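Local atomic coordinates of uncharacterized ParM protein (Staphylococcus aureus, PDB entry 3JS6), a protein that probably assembles into actin-like filaments that segregate plasmid DNA. Residues F25-K34 against D61-D71; I100-P108 against R141-I152. One frame throughout, in Å; residues are numbered along the deposited sequence.

Contact 1 (F25-K34 against D61-D71); sequences FVIPSRIGRK and DEVLLFGNDLD
Glu62 stands across the guanidinium of Arg33, its carboxylate plane nearly perpendicular to it. Their ion pair is long, 3.8 Å from Arg33 NH1 to Glu62 OE1. Val63 presses CB and CG1 against the lysine chain, with Lys34 CG 3.3 Å from Val63 CB, a tight fit. Lys34 NZ runs on to a salt bridge with Glu53. Val63 O takes the Lys34 N-H nearly end-on (3.0 Å). Water 3 joins Val63 N to Lys34 O and Asp61 O.

Two antiparallel pairs follow, Arg33 with Leu64 and Gly32 with Leu65. The second is hydrogen-bonded: Gly32 N gives to Leu65 O at 2.8 Å, and Leu65 N returns a bond to Gly32 O. Leu64 CD2 meets Ile31 CD1, while Leu65 CD1 lies against the Lys34 backbone.

Phe66 has CG anti to its backbone N (chi1 -177°), which brings the ring up to Ile27. Ile27 CG2 makes an off-centre CH-pi contact with it, 3.7 Å from Phe66 CE1. Arg30 O sits in plane at the ring edge. Gly67 N reaches Arg30 O through water 2. Asn68 turns its amide to strand 25-28, where ND2 makes a weak bond to Val26 O; its stronger partner is Asp50. Leu70 CD2 packs on Arg30 CB.

Asp71 closes the segment. Its OD1 accepts a nearly straight bond from Arg30 NH2 (3.0 Å), in the guanidinium plane. The bend at chi3 (62°) turns the Arg30 head to this carboxylate, and NH1 also pairs with Asp79. The strands thus join by a short antiparallel pairing in the actin-like N-terminal region. Carboxylates of Asp71 and Asp79 both pair with the Arg30 guanidinium, which should balance its charge and restrict its rotation.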
loop_
_atom_site.group_PDB
_atom_site.type_symbol
_atom_site.label_atom_id
_atom_site.label_comp_id
_atom_site.label_asym_id
_atom_site.label_seq_id
_atom_site.Cartn_x
_atom_site.Cartn_y
_atom_site.Cartn_z
ATOM N N PHE A 25 -4.499 2.027 -9.384
ATOM C CA PHE A 25 -4.517 3.411 -8.923
ATOM C C PHE A 25 -3.746 3.571 -7.631
ATOM O O PHE A 25 -3.561 2.607 -6.894
ATOM C CB PHE A 25 -5.971 3.924 -8.736
ATOM C CG PHE A 25 -6.678 3.379 -7.511
ATOM C CD1 PHE A 25 -6.371 3.854 -6.230
ATOM C CD2 PHE A 25 -7.652 2.378 -7.644
ATOM C CE1 PHE A 25 -7.012 3.354 -5.099
ATOM C CE2 PHE A 25 -8.300 1.863 -6.532
ATOM C CZ PHE A 25 -7.982 2.352 -5.245
ATOM N N VAL A 26 -3.264 4.790 -7.377
ATOM C CA VAL A 26 -2.572 5.116 -6.137
ATOM C C VAL A 26 -3.026 6.563 -5.862
ATOM O O VAL A 26 -2.830 7.447 -6.667
ATOM C CB VAL A 26 -1.023 4.960 -6.246
ATOM C CG1 VAL A 26 -0.470 5.727 -7.455
ATOM C CG2 VAL A 26 -0.377 5.412 -4.907
ATOM N N ILE A 27 -3.717 6.740 -4.744
ATOM C CA ILE A 27 -4.342 8.006 -4.360
ATOM C C ILE A 27 -4.124 8.224 -2.880
ATOM O O ILE A 27 -4.142 7.257 -2.100
ATOM C CB ILE A 27 -5.882 7.897 -4.637
ATOM C CG1 ILE A 27 -6.102 7.654 -6.140
ATOM C CG2 ILE A 27 -6.639 9.145 -4.139
ATOM C CD1 ILE A 27 -7.504 7.165 -6.513
ATOM N N PRO A 28 -3.915 9.492 -2.465
ATOM C CA PRO A 28 -3.707 9.804 -1.051
ATOM C C PRO A 28 -4.893 9.334 -0.222
ATOM O O PRO A 28 -6.031 9.404 -0.661
ATOM C CB PRO A 28 -3.585 11.329 -1.044
ATOM C CG PRO A 28 -2.940 11.618 -2.369
ATOM C CD PRO A 28 -3.710 10.690 -3.306
ATOM N N SER A 29 -4.615 8.855 0.985
ATOM C CA SER A 29 -5.661 8.368 1.872
ATOM C C SER A 29 -6.405 9.562 2.490
ATOM O O SER A 29 -6.263 9.847 3.669
ATOM C CB SER A 29 -5.016 7.488 2.952
ATOM O OG SER A 29 -5.962 7.059 3.906
ATOM N N ARG A 30 -7.179 10.256 1.658
ATOM C CA ARG A 30 -7.944 11.446 2.040
ATOM C C ARG A 30 -9.294 11.305 1.382
ATOM O O ARG A 30 -9.406 10.720 0.320
ATOM C CB ARG A 30 -7.305 12.736 1.476
ATOM C CG ARG A 30 -5.987 13.155 2.102
ATOM C CD ARG A 30 -5.337 14.306 1.316
ATOM N NE ARG A 30 -6.143 15.531 1.293
ATOM C CZ ARG A 30 -6.405 16.275 2.364
ATOM N NH1 ARG A 30 -5.938 15.914 3.556
ATOM N NH2 ARG A 30 -7.101 17.396 2.241
ATOM N N ILE A 31 -10.322 11.857 1.998
ATOM C CA ILE A 31 -11.650 11.772 1.422
ATOM C C ILE A 31 -12.386 13.095 1.648
ATOM O O ILE A 31 -12.091 13.820 2.595
ATOM C CB ILE A 31 -12.422 10.591 2.052
ATOM C CG1 ILE A 31 -13.656 10.264 1.225
ATOM C CG2 ILE A 31 -12.800 10.908 3.497
ATOM C CD1 ILE A 31 -14.250 8.909 1.568
ATOM N N GLY A 32 -13.315 13.415 0.760
ATOM C CA GLY A 32 -14.087 14.637 0.895
ATOM C C GLY A 32 -15.570 14.372 0.685
ATOM O O GLY A 32 -16.028 13.216 0.610
ATOM N N ARG A 33 -16.333 15.445 0.560
ATOM C CA ARG A 33 -17.764 15.323 0.363
ATOM C C ARG A 33 -18.206 16.539 -0.395
ATOM O O ARG A 33 -17.737 17.644 -0.114
ATOM C CB ARG A 33 -18.480 15.279 1.720
ATOM C CG ARG A 33 -19.970 15.452 1.594
ATOM C CD ARG A 33 -20.696 15.130 2.891
ATOM N NE ARG A 33 -22.081 15.593 2.834
ATOM C CZ ARG A 33 -23.015 15.258 3.712
ATOM N NH1 ARG A 33 -22.719 14.447 4.718
ATOM N NH2 ARG A 33 -24.240 15.742 3.585
ATOM N N LYS A 34 -19.084 16.365 -1.370
ATOM C CA LYS A 34 -19.501 17.546 -2.088
ATOM C C LYS A 34 -20.766 18.079 -1.459
ATOM O O LYS A 34 -21.804 17.417 -1.450
ATOM C CB LYS A 34 -19.681 17.275 -3.587
ATOM C CG LYS A 34 -20.762 16.316 -3.966
ATOM C CD LYS A 34 -20.926 16.277 -5.478
ATOM C CE LYS A 34 -21.283 17.641 -6.051
ATOM N NZ LYS A 34 -21.452 17.613 -7.538
ATOM N N ASP A 61 -27.760 11.749 0.216
ATOM C CA ASP A 61 -27.448 12.824 1.150
ATOM C C ASP A 61 -25.945 12.964 1.358
ATOM O O ASP A 61 -25.477 13.936 1.954
ATOM C CB ASP A 61 -28.155 12.561 2.478
ATOM C CG ASP A 61 -29.637 12.248 2.284
ATOM O OD1 ASP A 61 -30.121 11.247 2.841
ATOM O OD2 ASP A 61 -30.312 13.001 1.552
ATOM N N GLU A 62 -25.191 11.995 0.855
ATOM C CA GLU A 62 -23.748 12.040 1.006
ATOM C C GLU A 62 -23.019 11.642 -0.255
ATOM O O GLU A 62 -22.892 10.461 -0.574
ATOM C CB GLU A 62 -23.285 11.125 2.137
ATOM C CG GLU A 62 -21.784 11.223 2.388
ATOM C CD GLU A 62 -21.335 10.457 3.609
ATOM O OE1 GLU A 62 -20.974 11.103 4.623
ATOM O OE2 GLU A 62 -21.343 9.213 3.561
ATOM N N VAL A 63 -22.522 12.630 -0.973
ATOM C CA VAL A 63 -21.781 12.334 -2.192
ATOM C C VAL A 63 -20.316 12.411 -1.790
ATOM O O VAL A 63 -19.787 13.498 -1.572
ATOM C CB VAL A 63 -22.108 13.357 -3.286
ATOM C CG1 VAL A 63 -21.365 13.015 -4.566
ATOM C CG2 VAL A 63 -23.604 13.369 -3.532
ATOM N N LEU A 64 -19.673 11.252 -1.655
ATOM C CA LEU A 64 -18.269 11.202 -1.248
ATOM C C LEU A 64 -17.347 11.613 -2.409
ATOM O O LEU A 64 -17.671 11.372 -3.563
ATOM C CB LEU A 64 -17.925 9.785 -0.771
ATOM C CG LEU A 64 -18.609 9.266 0.514
ATOM C CD1 LEU A 64 -18.295 7.764 0.714
ATOM C CD2 LEU A 64 -18.099 10.055 1.699
ATOM N N LEU A 65 -16.202 12.214 -2.087
ATOM C CA LEU A 65 -15.229 12.657 -3.093
ATOM C C LEU A 65 -13.903 11.963 -2.828
ATOM O O LEU A 65 -13.365 12.023 -1.708
ATOM C CB LEU A 65 -15.047 14.179 -3.015
ATOM C CG LEU A 65 -16.298 14.926 -3.472
ATOM C CD1 LEU A 65 -16.155 16.420 -3.181
ATOM C CD2 LEU A 65 -16.491 14.656 -4.990
ATOM N N PHE A 66 -13.363 11.328 -3.861
ATOM C CA PHE A 66 -12.117 10.574 -3.725
ATOM C C PHE A 66 -11.335 10.597 -5.029
ATOM O O PHE A 66 -11.899 10.372 -6.103
ATOM C CB PHE A 66 -12.468 9.129 -3.344
ATOM C CG PHE A 66 -11.282 8.237 -3.103
ATOM C CD1 PHE A 66 -10.328 8.554 -2.145
ATOM C CD2 PHE A 66 -11.133 7.057 -3.829
ATOM C CE1 PHE A 66 -9.234 7.700 -1.915
ATOM C CE2 PHE A 66 -10.051 6.205 -3.603
ATOM C CZ PHE A 66 -9.101 6.535 -2.639
ATOM N N GLY A 67 -10.036 10.862 -4.930
ATOM C CA GLY A 67 -9.194 10.917 -6.118
ATOM C C GLY A 67 -7.973 11.805 -5.923
ATOM O O GLY A 67 -7.892 12.595 -4.969
ATOM N N ASN A 68 -7.011 11.673 -6.828
ATOM C CA ASN A 68 -5.781 12.458 -6.765
ATOM C C ASN A 68 -6.005 13.966 -6.781
ATOM O O ASN A 68 -5.230 14.715 -6.181
ATOM C CB ASN A 68 -4.875 12.080 -7.931
ATOM C CG ASN A 68 -4.212 10.753 -7.719
ATOM O OD1 ASN A 68 -3.506 10.576 -6.737
ATOM N ND2 ASN A 68 -4.434 9.807 -8.631
ATOM N N ASP A 69 -7.053 14.418 -7.463
ATOM C CA ASP A 69 -7.322 15.858 -7.548
ATOM C C ASP A 69 -8.371 16.336 -6.561
ATOM O O ASP A 69 -8.982 17.402 -6.754
ATOM C CB ASP A 69 -7.772 16.236 -8.955
ATOM C CG ASP A 69 -6.642 16.202 -9.957
ATOM O OD1 ASP A 69 -5.493 16.422 -9.543
ATOM O OD2 ASP A 69 -6.905 15.970 -11.156
ATOM N N LEU A 70 -8.567 15.562 -5.498
ATOM C CA LEU A 70 -9.548 15.893 -4.477
ATOM C C LEU A 70 -9.575 17.373 -4.077
ATOM O O LEU A 70 -10.622 18.025 -4.129
ATOM C CB LEU A 70 -9.292 15.068 -3.207
ATOM C CG LEU A 70 -10.256 15.389 -2.051
ATOM C CD1 LEU A 70 -11.710 15.111 -2.494
ATOM C CD2 LEU A 70 -9.908 14.547 -0.821
ATOM N N ASP A 71 -8.416 17.883 -3.659
ATOM C CA ASP A 71 -8.317 19.253 -3.169
ATOM C C ASP A 71 -8.487 20.333 -4.232
ATOM O O ASP A 71 -8.604 21.521 -3.907
ATOM C CB ASP A 71 -7.001 19.419 -2.389
ATOM C CG ASP A 71 -6.876 18.407 -1.243
ATOM O OD1 ASP A 71 -7.903 18.059 -0.600
ATOM O OD2 ASP A 71 -5.745 17.954 -0.980
HETATM O O HOH W 1 -3.696 6.744 -9.839
HETATM O O HOH W 2 -8.718 11.424 -2.233
HETATM O O HOH W 3 -23.069 15.108 0.043
#

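Contact 2 (I100-P108 against R141-I152); sequences IGLLAREVP and RLIEIDGIAKTI
Helix 100-104 packs over the hairpin of strands 141-145 and 148-152, its axis 8.6 Å from the first strand at 70°. This is helix-on-sheet packing in the actin-like N-terminal region. A type I' turn from Ile145 to Ile148 links the two strands.

Gly101 and Ala104 give the helix a low surface toward the hairpin. Ile143 CD1 comes 3.8 Å from Gly101 CA, and Ile145 CD1 reaches Gly101 O. Ala104 CB rests on the end of Ile152, 3.6 Å from its CD1. Ile100 CG2 touches both Ile143 and Ile152 more loosely.

Charged groups border this apolar patch. Ile100 CD1 touches one face of the Arg141 guanidinium, 3.3 Å from Arg141 NH1. The side chains cross at about a right angle. Arg141 NH2 is held by a salt bridge to Glu97, earlier on the same helix.

Arg105 bends at chi2 and chi3 and lays its guanidinium over Ile145 CG2. The methyl is 3.4 Å above the plane, toward its rim. Arg105 NH2 then gives a nearly straight bond (173°) to Asp146 OD1 at 3.0 Å, in the guanidinium plane and on the anti side of the carboxylate. Ser52 OG also bonds both groups, and Asp146 OD2 takes the N-H of Glu53.

Beyond the helix, the Lys150 chain turns at chi2 (-60°) and then runs straight past Ala104 O. Its ammonium also bonds Glu109 O, and Lys150 NZ meets Val107 O at 2.7 Å, in the carbonyl plane.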
loop_
_atom_site.group_PDB
_atom_site.type_symbol
_atom_site.label_atom_id
_atom_site.label_comp_id
_atom_site.label_asym_id
_atom_site.label_seq_id
_atom_site.Cartn_x
_atom_site.Cartn_y
_atom_site.Cartn_z
ATOM N N ILE A 100 -13.169 0.408 -3.262
ATOM C CA ILE A 100 -13.815 -0.729 -3.896
ATOM C C ILE A 100 -14.575 -0.208 -5.117
ATOM O O ILE A 100 -14.520 -0.794 -6.201
ATOM C CB ILE A 100 -14.769 -1.433 -2.907
ATOM C CG1 ILE A 100 -13.924 -2.248 -1.909
ATOM C CG2 ILE A 100 -15.779 -2.292 -3.679
ATOM C CD1 ILE A 100 -14.711 -2.899 -0.778
ATOM N N GLY A 101 -15.259 0.923 -4.953
ATOM C CA GLY A 101 -16.007 1.492 -6.060
ATOM C C GLY A 101 -15.160 1.845 -7.277
ATOM O O GLY A 101 -15.586 1.626 -8.420
ATOM N N LEU A 102 -13.967 2.393 -7.048
ATOM C CA LEU A 102 -13.075 2.770 -8.152
ATOM C C LEU A 102 -12.675 1.535 -8.948
ATOM O O LEU A 102 -12.571 1.583 -10.169
ATOM C CB LEU A 102 -11.789 3.441 -7.650
ATOM C CG LEU A 102 -11.632 4.962 -7.642
ATOM C CD1 LEU A 102 -10.150 5.271 -7.326
ATOM C CD2 LEU A 102 -12.039 5.586 -9.001
ATOM N N LEU A 103 -12.408 0.439 -8.248
ATOM C CA LEU A 103 -12.048 -0.780 -8.945
ATOM C C LEU A 103 -13.272 -1.334 -9.687
ATOM O O LEU A 103 -13.145 -1.782 -10.836
ATOM C CB LEU A 103 -11.469 -1.819 -7.986
ATOM C CG LEU A 103 -10.136 -1.441 -7.290
ATOM C CD1 LEU A 103 -9.614 -2.640 -6.484
ATOM C CD2 LEU A 103 -9.075 -1.014 -8.321
ATOM N N ALA A 104 -14.452 -1.252 -9.064
ATOM C CA ALA A 104 -15.681 -1.748 -9.693
ATOM C C ALA A 104 -15.980 -1.000 -10.985
ATOM O O ALA A 104 -16.460 -1.586 -11.961
ATOM C CB ALA A 104 -16.894 -1.632 -8.712
ATOM N N ARG A 105 -15.674 0.292 -11.006
ATOM C CA ARG A 105 -15.938 1.090 -12.185
ATOM C C ARG A 105 -15.116 0.605 -13.389
ATOM O O ARG A 105 -15.451 0.902 -14.529
ATOM C CB ARG A 105 -15.632 2.567 -11.910
ATOM C CG ARG A 105 -16.242 3.523 -12.945
ATOM C CD ARG A 105 -15.150 4.142 -13.805
ATOM N NE ARG A 105 -14.200 4.909 -12.996
ATOM C CZ ARG A 105 -14.410 6.152 -12.573
ATOM N NH1 ARG A 105 -13.490 6.764 -11.835
ATOM N NH2 ARG A 105 -15.525 6.795 -12.909
ATOM N N GLU A 106 -14.035 -0.122 -13.130
ATOM C CA GLU A 106 -13.202 -0.636 -14.222
ATOM C C GLU A 106 -13.784 -1.900 -14.854
ATOM O O GLU A 106 -13.215 -2.435 -15.793
ATOM C CB GLU A 106 -11.776 -0.899 -13.731
ATOM C CG GLU A 106 -11.014 0.378 -13.325
ATOM C CD GLU A 106 -10.988 1.425 -14.435
ATOM O OE1 GLU A 106 -10.978 1.056 -15.635
ATOM O OE2 GLU A 106 -10.960 2.626 -14.119
ATOM N N VAL A 107 -14.912 -2.380 -14.339
ATOM C CA VAL A 107 -15.555 -3.583 -14.899
ATOM C C VAL A 107 -16.774 -3.055 -15.637
ATOM O O VAL A 107 -17.641 -2.445 -15.030
ATOM C CB VAL A 107 -16.052 -4.559 -13.808
ATOM C CG1 VAL A 107 -16.846 -5.692 -14.477
ATOM C CG2 VAL A 107 -14.864 -5.131 -12.991
ATOM N N PRO A 108 -16.883 -3.329 -16.948
ATOM C CA PRO A 108 -17.997 -2.863 -17.784
ATOM C C PRO A 108 -19.407 -3.263 -17.357
ATOM O O PRO A 108 -20.310 -2.448 -17.404
ATOM C CB PRO A 108 -17.649 -3.418 -19.175
ATOM C CG PRO A 108 -16.169 -3.717 -19.098
ATOM C CD PRO A 108 -16.030 -4.265 -17.702
ATOM N N ARG A 141 -22.790 -4.468 -2.000
ATOM C CA ARG A 141 -23.139 -3.060 -1.899
ATOM C C ARG A 141 -23.386 -2.430 -3.248
ATOM O O ARG A 141 -22.856 -2.875 -4.253
ATOM C CB ARG A 141 -22.043 -2.290 -1.172
ATOM C CG ARG A 141 -20.691 -2.227 -1.865
ATOM C CD ARG A 141 -19.787 -3.322 -1.305
ATOM N NE ARG A 141 -19.051 -2.808 -0.140
ATOM C CZ ARG A 141 -17.978 -3.371 0.428
ATOM N NH1 ARG A 141 -17.485 -4.503 -0.068
ATOM N NH2 ARG A 141 -17.408 -2.801 1.494
ATOM N N LEU A 142 -24.209 -1.403 -3.269
ATOM C CA LEU A 142 -24.500 -0.675 -4.484
ATOM C C LEU A 142 -23.658 0.603 -4.432
ATOM O O LEU A 142 -23.746 1.394 -3.481
ATOM C CB LEU A 142 -25.976 -0.280 -4.549
ATOM C CG LEU A 142 -26.264 0.623 -5.763
ATOM C CD1 LEU A 142 -26.118 -0.211 -7.023
ATOM C CD2 LEU A 142 -27.671 1.223 -5.691
ATOM N N ILE A 143 -22.831 0.808 -5.439
ATOM C CA ILE A 143 -22.029 2.019 -5.456
ATOM C C ILE A 143 -22.214 2.670 -6.815
ATOM O O ILE A 143 -22.134 2.017 -7.854
ATOM C CB ILE A 143 -20.523 1.730 -5.237
ATOM C CG1 ILE A 143 -20.310 1.109 -3.857
ATOM C CG2 ILE A 143 -19.707 3.032 -5.383
ATOM C CD1 ILE A 143 -18.881 0.726 -3.621
ATOM N N GLU A 144 -22.465 3.969 -6.795
ATOM C CA GLU A 144 -22.642 4.726 -8.020
ATOM C C GLU A 144 -21.384 5.593 -8.124
ATOM O O GLU A 144 -21.132 6.431 -7.243
ATOM C CB GLU A 144 -23.889 5.607 -7.890
ATOM C CG GLU A 144 -24.429 6.140 -9.191
ATOM C CD GLU A 144 -25.396 7.280 -8.977
ATOM O OE1 GLU A 144 -24.959 8.456 -8.986
ATOM O OE2 GLU A 144 -26.593 6.998 -8.787
ATOM N N ILE A 145 -20.601 5.385 -9.184
ATOM C CA ILE A 145 -19.369 6.145 -9.388
ATOM C C ILE A 145 -19.621 7.081 -10.556
ATOM O O ILE A 145 -19.936 6.621 -11.663
ATOM C CB ILE A 145 -18.157 5.233 -9.729
ATOM C CG1 ILE A 145 -17.984 4.156 -8.660
ATOM C CG2 ILE A 145 -16.866 6.086 -9.770
ATOM C CD1 ILE A 145 -18.729 2.850 -8.944
ATOM N N ASP A 146 -19.516 8.381 -10.299
ATOM C CA ASP A 146 -19.768 9.383 -11.330
ATOM C C ASP A 146 -21.070 9.056 -12.080
ATOM O O ASP A 146 -21.118 9.054 -13.318
ATOM C CB ASP A 146 -18.569 9.431 -12.288
ATOM C CG ASP A 146 -17.314 9.958 -11.611
ATOM O OD1 ASP A 146 -16.202 9.545 -12.002
ATOM O OD2 ASP A 146 -17.442 10.793 -10.685
ATOM N N GLY A 147 -22.119 8.759 -11.311
ATOM C CA GLY A 147 -23.421 8.439 -11.879
ATOM C C GLY A 147 -23.647 7.025 -12.417
ATOM O O GLY A 147 -24.758 6.692 -12.789
ATOM N N ILE A 148 -22.618 6.188 -12.458
ATOM C CA ILE A 148 -22.770 4.830 -12.982
ATOM C C ILE A 148 -22.930 3.805 -11.851
ATOM O O ILE A 148 -22.012 3.589 -11.070
ATOM C CB ILE A 148 -21.544 4.430 -13.845
ATOM C CG1 ILE A 148 -21.321 5.449 -14.971
ATOM C CG2 ILE A 148 -21.734 3.035 -14.405
ATOM C CD1 ILE A 148 -22.478 5.543 -15.970
ATOM N N ALA A 149 -24.094 3.161 -11.783
ATOM C CA ALA A 149 -24.389 2.177 -10.743
ATOM C C ALA A 149 -23.712 0.828 -10.949
ATOM O O ALA A 149 -23.796 0.237 -12.024
ATOM C CB ALA A 149 -25.921 1.964 -10.635
ATOM N N LYS A 150 -23.024 0.356 -9.918
ATOM C CA LYS A 150 -22.378 -0.957 -9.961
ATOM C C LYS A 150 -22.885 -1.693 -8.748
ATOM O O LYS A 150 -22.902 -1.130 -7.644
ATOM C CB LYS A 150 -20.850 -0.859 -9.852
ATOM C CG LYS A 150 -20.152 -0.268 -11.072
ATOM C CD LYS A 150 -20.414 -1.077 -12.322
ATOM C CE LYS A 150 -19.709 -0.452 -13.514
ATOM N NZ LYS A 150 -19.969 -1.183 -14.783
ATOM N N THR A 151 -23.310 -2.934 -8.958
ATOM C CA THR A 151 -23.767 -3.796 -7.887
ATOM C C THR A 151 -22.548 -4.646 -7.594
ATOM O O THR A 151 -22.075 -5.367 -8.475
ATOM C CB THR A 151 -24.903 -4.730 -8.354
ATOM O OG1 THR A 151 -26.063 -3.953 -8.659
ATOM C CG2 THR A 151 -25.235 -5.745 -7.277
ATOM N N ILE A 152 -22.043 -4.585 -6.368
ATOM C CA ILE A 152 -20.841 -5.335 -6.031
ATOM C C ILE A 152 -21.068 -6.444 -5.024
ATOM O O ILE A 152 -21.455 -6.184 -3.877
ATOM C CB ILE A 152 -19.756 -4.389 -5.468
ATOM C CG1 ILE A 152 -19.368 -3.377 -6.551
ATOM C CG2 ILE A 152 -18.540 -5.191 -4.992
ATOM C CD1 ILE A 152 -19.322 -1.955 -6.071
#

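How the contacts relate
Both contacts lie in the actin-like N-terminal region and follow each other in series. After strands 4-11 and 15-20, strand 23-33 supplies the first side of contact 1. Contact 1 closes a loop of 26 residues when strand 64-66 returns beside it. Helix 90-104 then opens contact 2, which closes across strand 111-120 and helix 128-137 at the hairpin 141-152. The two loops neither nest nor cross. Their centres are about 15 Å apart, yet they touch: Leu102 CD1 lies 3.4 Å from Ile27 CD1, and Leu103 meets Phe25. The helix therefore packs on both regions of one mixed sheet. Strand 52-56 pairs with both 64-66 and 141-145, linking them within that sheet.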